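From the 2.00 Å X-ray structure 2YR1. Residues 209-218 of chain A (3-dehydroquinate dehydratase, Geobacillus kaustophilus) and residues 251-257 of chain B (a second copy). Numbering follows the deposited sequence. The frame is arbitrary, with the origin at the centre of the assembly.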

# COMPACT_ATOMS: atom_id res chain seq x y z
N GLY A 209 13.28 5.69 -0.32
CA GLY A 209 13.83 4.53 0.36
C GLY A 209 12.96 3.27 0.33
O GLY A 209 11.85 3.27 -0.22
N GLY A 210 13.46 2.20 0.95
CA GLY A 210 12.75 0.93 0.96
C GLY A 210 11.44 1.07 1.71
O GLY A 210 10.40 0.54 1.31
N LEU A 211 11.52 1.79 2.82
CA LEU A 211 10.38 2.04 3.68
C LEU A 211 9.26 2.69 2.89
O LEU A 211 8.09 2.40 3.11
N GLY A 212 9.62 3.57 1.96
CA GLY A 212 8.62 4.26 1.17
C GLY A 212 8.14 3.60 -0.11
O GLY A 212 7.34 4.18 -0.85
N ALA A 213 8.60 2.38 -0.38
CA ALA A 213 8.19 1.71 -1.60
C ALA A 213 6.67 1.68 -1.75
O ALA A 213 6.15 1.96 -2.84
N ILE A 214 5.96 1.36 -0.68
CA ILE A 214 4.50 1.27 -0.75
C ILE A 214 3.88 2.53 -1.31
O ILE A 214 2.85 2.46 -2.00
N THR A 215 4.49 3.67 -1.02
CA THR A 215 3.96 4.93 -1.48
C THR A 215 4.05 5.14 -2.99
O THR A 215 3.24 5.87 -3.57
N ARG A 216 5.02 4.49 -3.62
CA ARG A 216 5.19 4.60 -5.06
C ARG A 216 4.20 3.69 -5.79
O ARG A 216 3.89 3.90 -6.96
N LEU A 217 3.69 2.69 -5.09
CA LEU A 217 2.76 1.75 -5.70
C LEU A 217 1.30 2.02 -5.33
O LEU A 217 0.40 1.60 -6.06
N ALA A 218 1.07 2.69 -4.21
CA ALA A 218 -0.29 2.94 -3.74
C ALA A 218 -0.62 4.39 -3.41
O ALA A 218 -1.72 4.68 -2.97
N ILE B 251 6.98 -8.59 -4.84
CA ILE B 251 7.53 -7.32 -5.23
C ILE B 251 7.71 -6.39 -4.03
O ILE B 251 8.76 -5.76 -3.84
N LEU B 252 6.69 -6.32 -3.18
CA LEU B 252 6.79 -5.45 -2.01
C LEU B 252 7.97 -5.84 -1.11
O LEU B 252 8.69 -4.98 -0.62
N GLN B 253 8.17 -7.14 -0.90
CA GLN B 253 9.26 -7.59 -0.05
C GLN B 253 10.63 -7.30 -0.67
O GLN B 253 11.54 -6.87 0.03
N THR B 254 10.77 -7.53 -1.97
CA THR B 254 12.05 -7.28 -2.63
C THR B 254 12.43 -5.81 -2.55
O THR B 254 13.59 -5.47 -2.31
N TYR B 255 11.45 -4.93 -2.71
CA TYR B 255 11.72 -3.50 -2.70
C TYR B 255 11.45 -2.72 -1.43
O TYR B 255 11.67 -1.50 -1.40
N SER B 256 10.99 -3.39 -0.38
CA SER B 256 10.74 -2.70 0.87
C SER B 256 11.91 -2.90 1.82
O SER B 256 12.14 -3.99 2.32
N ARG B 257 12.64 -1.81 2.04
CA ARG B 257 13.82 -1.81 2.90
C ARG B 257 14.88 -2.80 2.43
O ARG B 257 14.58 -3.63 1.54
OXT ARG B 257 16.00 -2.75 2.97

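The contact between these two copies of 3-dehydroquinate dehydratase combines apolar side chains with close backbone packing, and no direct hydrogen bond joins the stretches.

The apolar group centres on L252(B). Its CA-to-CB bond points sideways, yet the end of the side chain comes nearer to chain A. Chi1 is -149°, between wells, and chi2 is p. CD1 of L252(B) lies 3.8 Å from CD1 of L217(A) and 4.1 Å from CD1 of I214(A). L217(A) points toward chain B with rotamer m, t; I214(A) points sideways with rotamer t, p. The two chain A residues are three apart, so one helical turn brings both methyls to the same leucine. A213(A) also points toward chain B. CB of A213(A) is 4.4 Å from CB of Y255(B) and 3.4 Å from O of Y255(B). The tyrosine has chi1 m, and its ring leads away; its OH is hydrogen-bonded elsewhere in the structure.

At G210(A) the backbones meet closely. CA of G210(A) is 2.9 Å from N of R257(B), and a CB here would clash with that nitrogen. Two CA-H...O contacts run in opposite senses: CA of G210(A) to O of Y255(B), 3.6 Å, and CA of S256(B) to O of G210(A), 3.3 Å.

L211(A) starts away from chain B, but its end comes nearer; chi1 is -129° and chi2 29°, both between wells. R257(B) points sideways, with chi1 -103°, between wells, and chi2 m. CD1 of L211(A) is 3.7 Å from CG of R257(B), and its CD2 lies over one face of the guanidinium. R257(B) is poorly ordered, so this contact is less certain.

The polar link is water 1. O of water 1 donates to O of L211(A) at 3.2 Å and accepts from N of I214(A) at 2.8 Å. O of water 1 also hydrogen-bonds OG of S256(B), chi1 m, at 3.0 Å, thereby bridging the chains.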

# COMPACT_ATOMS: atom_id res chain seq x y z
CB LEU A 211 10.81 2.96 4.81
CG LEU A 211 10.50 2.58 6.25
CD1 LEU A 211 10.45 1.07 6.42
CD2 LEU A 211 11.56 3.21 7.13
CB ALA A 213 8.74 0.28 -1.63
CB ILE A 214 3.84 0.96 0.64
CG1 ILE A 214 2.34 0.72 0.46
CG2 ILE A 214 4.04 2.14 1.61
CD1 ILE A 214 1.98 -0.49 -0.43
CB THR A 215 4.61 6.10 -0.73
OG1 THR A 215 3.71 7.19 -0.70
CG2 THR A 215 5.89 6.54 -1.40
CB ARG A 216 6.64 4.21 -5.45
CG ARG A 216 7.71 5.04 -4.77
CD ARG A 216 9.11 4.69 -5.29
NE ARG A 216 10.17 5.52 -4.72
CZ ARG A 216 10.41 6.78 -5.07
NH1 ARG A 216 9.66 7.38 -5.99
NH2 ARG A 216 11.41 7.45 -4.52
CB LEU A 217 3.12 0.32 -5.28
CG LEU A 217 4.53 -0.23 -5.56
CD1 LEU A 217 4.72 -1.54 -4.84
CD2 LEU A 217 4.74 -0.41 -7.06
CB ALA A 218 -0.57 2.07 -2.52
CB ILE B 251 6.63 -6.65 -6.30
CG1 ILE B 251 6.63 -7.51 -7.57
CG2 ILE B 251 7.13 -5.23 -6.62
CD1 ILE B 251 5.64 -7.08 -8.59
CB LEU B 252 5.48 -5.52 -1.23
CG LEU B 252 5.04 -4.28 -0.46
CD1 LEU B 252 5.12 -3.04 -1.35
CD2 LEU B 252 3.61 -4.50 0.06
CB GLN B 253 9.12 -9.09 0.24
CG GLN B 253 7.81 -9.45 0.92
CD GLN B 253 7.71 -10.92 1.28
OE1 GLN B 253 8.25 -11.36 2.30
NE2 GLN B 253 7.01 -11.69 0.46
CB THR B 254 12.01 -7.68 -4.13
OG1 THR B 254 10.92 -6.99 -4.78
CG2 THR B 254 11.81 -9.17 -4.30
CB TYR B 255 10.97 -2.83 -3.85
CG TYR B 255 11.45 -3.30 -5.20
CD1 TYR B 255 12.76 -3.08 -5.61
CD2 TYR B 255 10.60 -3.99 -6.05
CE1 TYR B 255 13.21 -3.54 -6.84
CE2 TYR B 255 11.03 -4.46 -7.28
CZ TYR B 255 12.34 -4.23 -7.67
OH TYR B 255 12.77 -4.70 -8.88
CB SER B 256 9.44 -3.20 1.51
OG SER B 256 8.32 -2.64 0.85
CB ARG B 257 13.42 -2.09 4.35
CG ARG B 257 13.40 -0.85 5.24
CD ARG B 257 14.76 -0.15 5.22
NE ARG B 257 14.86 0.94 6.19
CZ ARG B 257 14.82 0.78 7.51
NH1 ARG B 257 14.68 -0.43 8.03
NH2 ARG B 257 14.92 1.84 8.30
O HOH W 1 6.91 -0.12 1.55